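Local atomic coordinates of putative uncharacterized protein (PDB entry 4GNX), a protein that binds single-stranded DNA, probably as an OB-fold subunit of replication protein A. Residues L36-F41 against L94-S99; I66-W71 against R104-G109. One frame throughout, in Å; residues are numbered along the deposited sequence.

Contact 1. Residues L36-F41 against L94-S99. With nucleotides of chain G.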
# COMPACT_ATOMS: atom_id res chain seq x y z
N LEU B 36 21.87 -7.57 2.96
CA LEU B 36 21.55 -6.26 3.51
C LEU B 36 22.58 -5.24 3.06
O LEU B 36 23.60 -5.04 3.72
CB LEU B 36 21.53 -6.30 5.03
CG LEU B 36 21.13 -5.03 5.79
CD1 LEU B 36 19.71 -4.55 5.45
CD2 LEU B 36 21.25 -5.29 7.28
N GLY B 37 22.30 -4.60 1.93
CA GLY B 37 23.20 -3.63 1.34
C GLY B 37 22.77 -2.23 1.74
O GLY B 37 22.97 -1.81 2.89
N GLN B 38 22.18 -1.52 0.79
CA GLN B 38 21.62 -0.22 1.07
C GLN B 38 20.39 -0.38 1.92
O GLN B 38 19.67 -1.36 1.77
CB GLN B 38 21.24 0.49 -0.22
CG GLN B 38 22.34 1.35 -0.79
CD GLN B 38 21.80 2.50 -1.64
OE1 GLN B 38 22.04 3.67 -1.33
NE2 GLN B 38 21.06 2.17 -2.71
N LEU B 39 20.16 0.58 2.81
CA LEU B 39 19.04 0.52 3.73
C LEU B 39 18.59 1.92 4.10
O LEU B 39 19.33 2.89 3.92
CB LEU B 39 19.45 -0.23 4.99
CG LEU B 39 20.63 0.32 5.83
CD1 LEU B 39 20.16 1.31 6.89
CD2 LEU B 39 21.36 -0.82 6.52
N THR B 40 17.39 2.03 4.65
CA THR B 40 16.89 3.31 5.09
C THR B 40 16.09 3.25 6.39
O THR B 40 15.43 2.26 6.70
CB THR B 40 16.00 3.97 4.02
OG1 THR B 40 15.54 5.23 4.53
CG2 THR B 40 14.79 3.08 3.64
N PHE B 41 16.12 4.34 7.13
CA PHE B 41 15.40 4.39 8.39
C PHE B 41 15.24 5.82 8.92
O PHE B 41 15.88 6.77 8.44
CB PHE B 41 16.06 3.49 9.44
CG PHE B 41 17.41 3.96 9.88
CD1 PHE B 41 17.55 4.80 10.98
CD2 PHE B 41 18.55 3.53 9.22
CE1 PHE B 41 18.79 5.23 11.40
CE2 PHE B 41 19.81 3.97 9.63
CZ PHE B 41 19.93 4.82 10.72
N LEU B 94 19.53 7.50 4.63
CA LEU B 94 19.82 6.55 3.57
C LEU B 94 21.31 6.20 3.65
O LEU B 94 22.15 7.10 3.77
CB LEU B 94 19.47 7.17 2.23
CG LEU B 94 19.30 6.16 1.10
CD1 LEU B 94 18.19 6.56 0.15
CD2 LEU B 94 20.60 6.04 0.35
N GLY B 95 21.67 4.92 3.59
CA GLY B 95 23.08 4.57 3.81
C GLY B 95 23.46 3.13 3.53
O GLY B 95 22.64 2.37 3.09
N THR B 96 24.72 2.78 3.75
CA THR B 96 25.16 1.39 3.66
C THR B 96 25.64 0.94 5.04
O THR B 96 26.29 1.71 5.76
CB THR B 96 26.31 1.21 2.64
OG1 THR B 96 26.10 2.03 1.50
CG2 THR B 96 26.39 -0.23 2.16
N LEU B 97 25.30 -0.29 5.40
CA LEU B 97 25.76 -0.88 6.66
C LEU B 97 27.24 -1.29 6.60
O LEU B 97 27.67 -1.98 5.68
CB LEU B 97 24.89 -2.08 7.05
CG LEU B 97 25.25 -2.79 8.38
CD1 LEU B 97 25.46 -1.82 9.54
CD2 LEU B 97 24.23 -3.85 8.76
N LYS B 98 28.01 -0.86 7.59
CA LYS B 98 29.45 -1.13 7.58
C LYS B 98 29.98 -1.58 8.93
O LYS B 98 29.43 -1.24 9.99
CB LYS B 98 30.25 0.08 7.06
CG LYS B 98 29.73 0.63 5.75
CD LYS B 98 30.82 0.98 4.75
CE LYS B 98 30.24 1.00 3.33
NZ LYS B 98 30.97 1.92 2.41
N SER B 99 31.04 -2.37 8.87
CA SER B 99 31.71 -2.82 10.06
C SER B 99 33.19 -2.45 10.06
O SER B 99 33.90 -2.59 9.06
CB SER B 99 31.55 -4.32 10.26
OG SER B 99 32.06 -4.68 11.53
P DT G 21 26.26 9.68 -3.09
OP1 DT G 21 25.21 10.72 -3.18
OP2 DT G 21 27.46 9.77 -3.96
O5' DT G 21 26.75 9.64 -1.57
C5' DT G 21 27.80 10.51 -1.11
C4' DT G 21 28.88 9.71 -0.41
O4' DT G 21 28.28 8.73 0.48
C3' DT G 21 29.83 8.96 -1.33
O3' DT G 21 31.21 9.29 -1.05
C2' DT G 21 29.47 7.49 -1.14
C1' DT G 21 28.78 7.43 0.22
N1 DT G 21 27.63 6.49 0.30
C2 DT G 21 27.80 5.29 0.96
O2 DT G 21 28.86 4.94 1.46
N3 DT G 21 26.68 4.49 1.00
C4 DT G 21 25.44 4.77 0.47
O4 DT G 21 24.53 3.96 0.58
C5 DT G 21 25.33 6.05 -0.20
C7 DT G 21 24.02 6.44 -0.81
C6 DT G 21 26.41 6.83 -0.24
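The F41 ring meets L39 CD1 at its edge, in the ring plane, with CD1 3.6 Å from F41 CD2, while the ring packs on I14, I17 and I106 inside the barrel. A second flat group is the thymine of DT21 of chain G, which lies against the outer face of the strands. The frame is an OB-fold barrel: strand 38-50 runs antiparallel to strand 90-100. L39 and G95 form a hydrogen-bonded pair, with L39 N to G95 O and G95 N to L39 O both 3.1 Å and nearly along the C=O axes. Q38 with T96 and T40 with L94 are the non-hydrogen-bonded pairs on either side, and their side chains share the face opposite L39.

That division explains the residue types. Inward, L36, L39 and L97 suit the buried apolar interior: L39 CD2 rests 3.8 Å from L97 CB, and L36, with CG anti to its backbone N, sets CD2 3.6 Å from L97 CD2. Outward, a short polar side chain serves the DNA, since T96 OG1 accepts a bent hydrogen bond (141°) from DT21 N3 of chain G at 2.6 Å; L94 CD2 lies beside the thymine methyl C7. T40 OG1 instead turns to V93 O and R92 NE. With T96 OG1 beside its own backbone N, the methyl CG2 is left anti to N and lies 3.8 Å from G37 O.

Contact 2. Residues I66-W71 against R104-G109. With nucleotides of chain G.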
# COMPACT_ATOMS: atom_id res chain seq x y z
N ILE B 66 22.65 3.85 16.96
CA ILE B 66 23.75 3.57 16.06
C ILE B 66 24.38 4.86 15.57
O ILE B 66 23.74 5.91 15.64
CB ILE B 66 23.34 2.67 14.88
CG1 ILE B 66 24.58 2.12 14.19
CG2 ILE B 66 22.45 3.43 13.90
CD1 ILE B 66 24.30 0.95 13.28
N GLU B 67 25.65 4.77 15.15
CA GLU B 67 26.35 5.89 14.55
C GLU B 67 26.11 5.89 13.07
O GLU B 67 26.19 4.86 12.42
CB GLU B 67 27.85 5.79 14.75
CG GLU B 67 28.39 6.74 15.79
CD GLU B 67 28.46 6.11 17.16
OE1 GLU B 67 29.45 5.36 17.43
OE2 GLU B 67 27.54 6.36 17.98
N VAL B 68 25.80 7.07 12.55
CA VAL B 68 25.83 7.28 11.11
C VAL B 68 26.79 8.42 10.74
O VAL B 68 26.64 9.55 11.21
CB VAL B 68 24.41 7.43 10.49
CG1 VAL B 68 23.35 7.70 11.55
CG2 VAL B 68 24.40 8.45 9.35
N ARG B 69 27.81 8.10 9.96
CA ARG B 69 28.72 9.13 9.54
C ARG B 69 28.54 9.40 8.06
O ARG B 69 28.44 8.47 7.25
CB ARG B 69 30.16 8.82 9.90
CG ARG B 69 30.64 7.43 9.56
CD ARG B 69 32.07 7.24 10.04
NE ARG B 69 32.21 7.44 11.49
CZ ARG B 69 31.84 6.55 12.41
NH1 ARG B 69 31.29 5.39 12.05
NH2 ARG B 69 32.00 6.82 13.70
N GLN B 70 28.46 10.69 7.75
CA GLN B 70 28.31 11.13 6.38
C GLN B 70 29.52 11.95 6.00
O GLN B 70 30.10 12.64 6.84
CB GLN B 70 26.99 11.87 6.14
CG GLN B 70 26.96 13.34 6.53
CD GLN B 70 25.68 14.02 6.07
OE1 GLN B 70 25.27 15.04 6.65
NE2 GLN B 70 25.05 13.47 5.03
N TRP B 71 29.89 11.88 4.73
CA TRP B 71 31.20 12.33 4.30
C TRP B 71 31.18 13.68 3.65
O TRP B 71 30.25 14.03 2.93
CB TRP B 71 31.86 11.25 3.44
CG TRP B 71 31.96 9.96 4.23
CD1 TRP B 71 30.98 8.96 4.36
CD2 TRP B 71 33.07 9.52 5.08
NE1 TRP B 71 31.41 7.95 5.19
CE2 TRP B 71 32.66 8.22 5.65
CE3 TRP B 71 34.32 10.04 5.40
CZ2 TRP B 71 33.48 7.51 6.50
CZ3 TRP B 71 35.14 9.30 6.27
CH2 TRP B 71 34.73 8.07 6.80
N ARG B 104 29.40 -1.55 14.33
CA ARG B 104 28.54 -1.36 13.20
C ARG B 104 28.09 0.07 13.14
O ARG B 104 27.68 0.65 14.15
CB ARG B 104 27.30 -2.22 13.34
CG ARG B 104 27.54 -3.69 13.13
CD ARG B 104 26.28 -4.48 13.39
NE ARG B 104 26.60 -5.90 13.31
CZ ARG B 104 25.71 -6.85 13.11
NH1 ARG B 104 24.43 -6.53 12.98
NH2 ARG B 104 26.09 -8.10 13.03
N SER B 105 28.13 0.63 11.95
CA SER B 105 27.62 1.96 11.75
C SER B 105 27.15 2.12 10.34
O SER B 105 27.56 1.38 9.45
CB SER B 105 28.69 3.00 12.07
OG SER B 105 29.87 2.65 11.40
N ILE B 106 26.29 3.10 10.13
CA ILE B 106 25.83 3.41 8.82
C ILE B 106 26.77 4.39 8.15
O ILE B 106 27.09 5.43 8.71
CB ILE B 106 24.44 4.05 8.89
CG1 ILE B 106 23.43 3.08 9.55
CG2 ILE B 106 23.98 4.45 7.50
CD1 ILE B 106 23.57 1.63 9.12
N SER B 107 27.21 4.05 6.95
CA SER B 107 27.89 5.02 6.11
C SER B 107 26.84 5.65 5.20
O SER B 107 26.20 4.95 4.42
CB SER B 107 28.97 4.36 5.28
OG SER B 107 29.19 5.13 4.13
N SER B 108 26.66 6.96 5.33
CA SER B 108 25.53 7.65 4.70
C SER B 108 25.93 8.72 3.72
O SER B 108 26.97 9.35 3.87
CB SER B 108 24.65 8.30 5.77
OG SER B 108 23.68 9.17 5.19
N GLY B 109 25.10 8.94 2.71
CA GLY B 109 25.27 10.07 1.82
C GLY B 109 24.17 11.06 2.07
O GLY B 109 24.39 12.26 2.11
P DT G 21 26.26 9.68 -3.09
OP1 DT G 21 25.21 10.72 -3.18
OP2 DT G 21 27.46 9.77 -3.96
O5' DT G 21 26.75 9.64 -1.57
C5' DT G 21 27.80 10.51 -1.11
C4' DT G 21 28.88 9.71 -0.41
O4' DT G 21 28.28 8.73 0.48
C3' DT G 21 29.83 8.96 -1.33
O3' DT G 21 31.21 9.29 -1.05
C2' DT G 21 29.47 7.49 -1.14
C1' DT G 21 28.78 7.43 0.22
N1 DT G 21 27.63 6.49 0.30
C2 DT G 21 27.80 5.29 0.96
O2 DT G 21 28.86 4.94 1.46
N3 DT G 21 26.68 4.49 1.00
C4 DT G 21 25.44 4.77 0.47
O4 DT G 21 24.53 3.96 0.58
C5 DT G 21 25.33 6.05 -0.20
C7 DT G 21 24.02 6.44 -0.81
C6 DT G 21 26.41 6.83 -0.24
P DT G 23 36.41 9.09 1.59
OP1 DT G 23 35.09 9.09 2.28
OP2 DT G 23 36.90 10.35 0.96
O5' DT G 23 37.51 8.62 2.64
C5' DT G 23 37.18 8.36 4.02
C4' DT G 23 37.90 7.13 4.52
O4' DT G 23 37.32 5.96 3.90
C3' DT G 23 39.39 7.09 4.18
O3' DT G 23 40.14 7.54 5.32
C2' DT G 23 39.67 5.62 3.91
C1' DT G 23 38.32 5.01 3.56
N1 DT G 23 38.13 4.65 2.14
C2 DT G 23 36.96 4.02 1.76
O2 DT G 23 36.08 3.74 2.55
N3 DT G 23 36.87 3.74 0.42
C4 DT G 23 37.81 4.01 -0.56
O4 DT G 23 37.59 3.69 -1.72
C5 DT G 23 39.01 4.67 -0.09
C7 DT G 23 40.09 5.00 -1.08
C6 DT G 23 39.11 4.95 1.21
P DT G 25 39.80 9.04 11.97
OP1 DT G 25 39.30 10.11 11.08
OP2 DT G 25 40.81 9.37 13.01
O5' DT G 25 38.52 8.43 12.70
C5' DT G 25 38.61 7.74 13.97
C4' DT G 25 37.42 6.83 14.12
O4' DT G 25 37.18 6.16 12.87
C3' DT G 25 37.57 5.72 15.15
O3' DT G 25 37.02 6.12 16.42
C2' DT G 25 36.76 4.57 14.56
C1' DT G 25 36.43 5.00 13.13
N1 DT G 25 36.74 4.00 12.07
C2 DT G 25 35.91 3.94 10.97
O2 DT G 25 34.94 4.67 10.82
N3 DT G 25 36.25 2.98 10.05
C4 DT G 25 37.32 2.10 10.12
O4 DT G 25 37.50 1.29 9.21
C5 DT G 25 38.14 2.21 11.30
C7 DT G 25 39.32 1.30 11.45
C6 DT G 25 37.82 3.15 12.20
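Three backbone hydrogen bonds join 66-71 to 104-109 in parallel: I106 N to E67 O at 2.9 Å, R69 N to I106 O, and S108 N to R69 O. R69 N meets I106 O almost head-on, whereas S108 N sits 30° above the R69 carbonyl plane although its N-H is straight at 169°. This parallel pairing closes the OB-fold barrel.

Apolar contacts occupy the V68-I106 face. There the beta-branched V68 and I106 abut, CB to CB at 3.7 Å, V68 CG2 touches S108 CB, and I66 CD1 comes within 4.3 Å of I106 CD1.

The opposite face, with R69, S105 and S107, meets DNA. S107 OG, anti to its backbone N, donates to O2 of DT21 of chain G at 2.7 Å, a task for a short hydroxyl. R69 bends at chi3 (59°), bringing the guanidinium edge to S105 OG while DT25 O2 of chain G lies over one face. W71 gives the DNA a broad packing surface: DT23 C5' of chain G lies 3.2 Å from W71 CZ3, a further thymine base packs on the side chain, and DT23 OP1 sits over the indole face near its rim.

Other polar ends tie into the fold: Q70 OE1 hydrogen-bonds Y57 OH on strand 54-60, S108 OG L94 O on strand 90-100, and R104 NH2 A20 O just past helix 14-19, whose I17 packs against I66 and I106.

Contacts 1 and 2, with centres about 8 Å apart, are neighbouring seams of one barrel, and their segments alternate along the chain. Strand 90-100 lies between the two, paired with 38-50 in contact 1 and antiparallel to 103-108 through probable hydrogen bonds from T96 N to S107 O (2.7 Å) and K98 N to S105 O (2.9 Å). Inside, I106 ties both together: its CG2 lies 3.8 Å from G95 CA, where glycine has no side chain to intervene, and its CG1 lies 3.7 Å from F41 CE2. Outside, DT21 of chain G bridges the seams, T96 of contact 1 hydrogen-bonding its N3 and S107 of contact 2 its O2, while contact 2 alone meets DT23 and DT25.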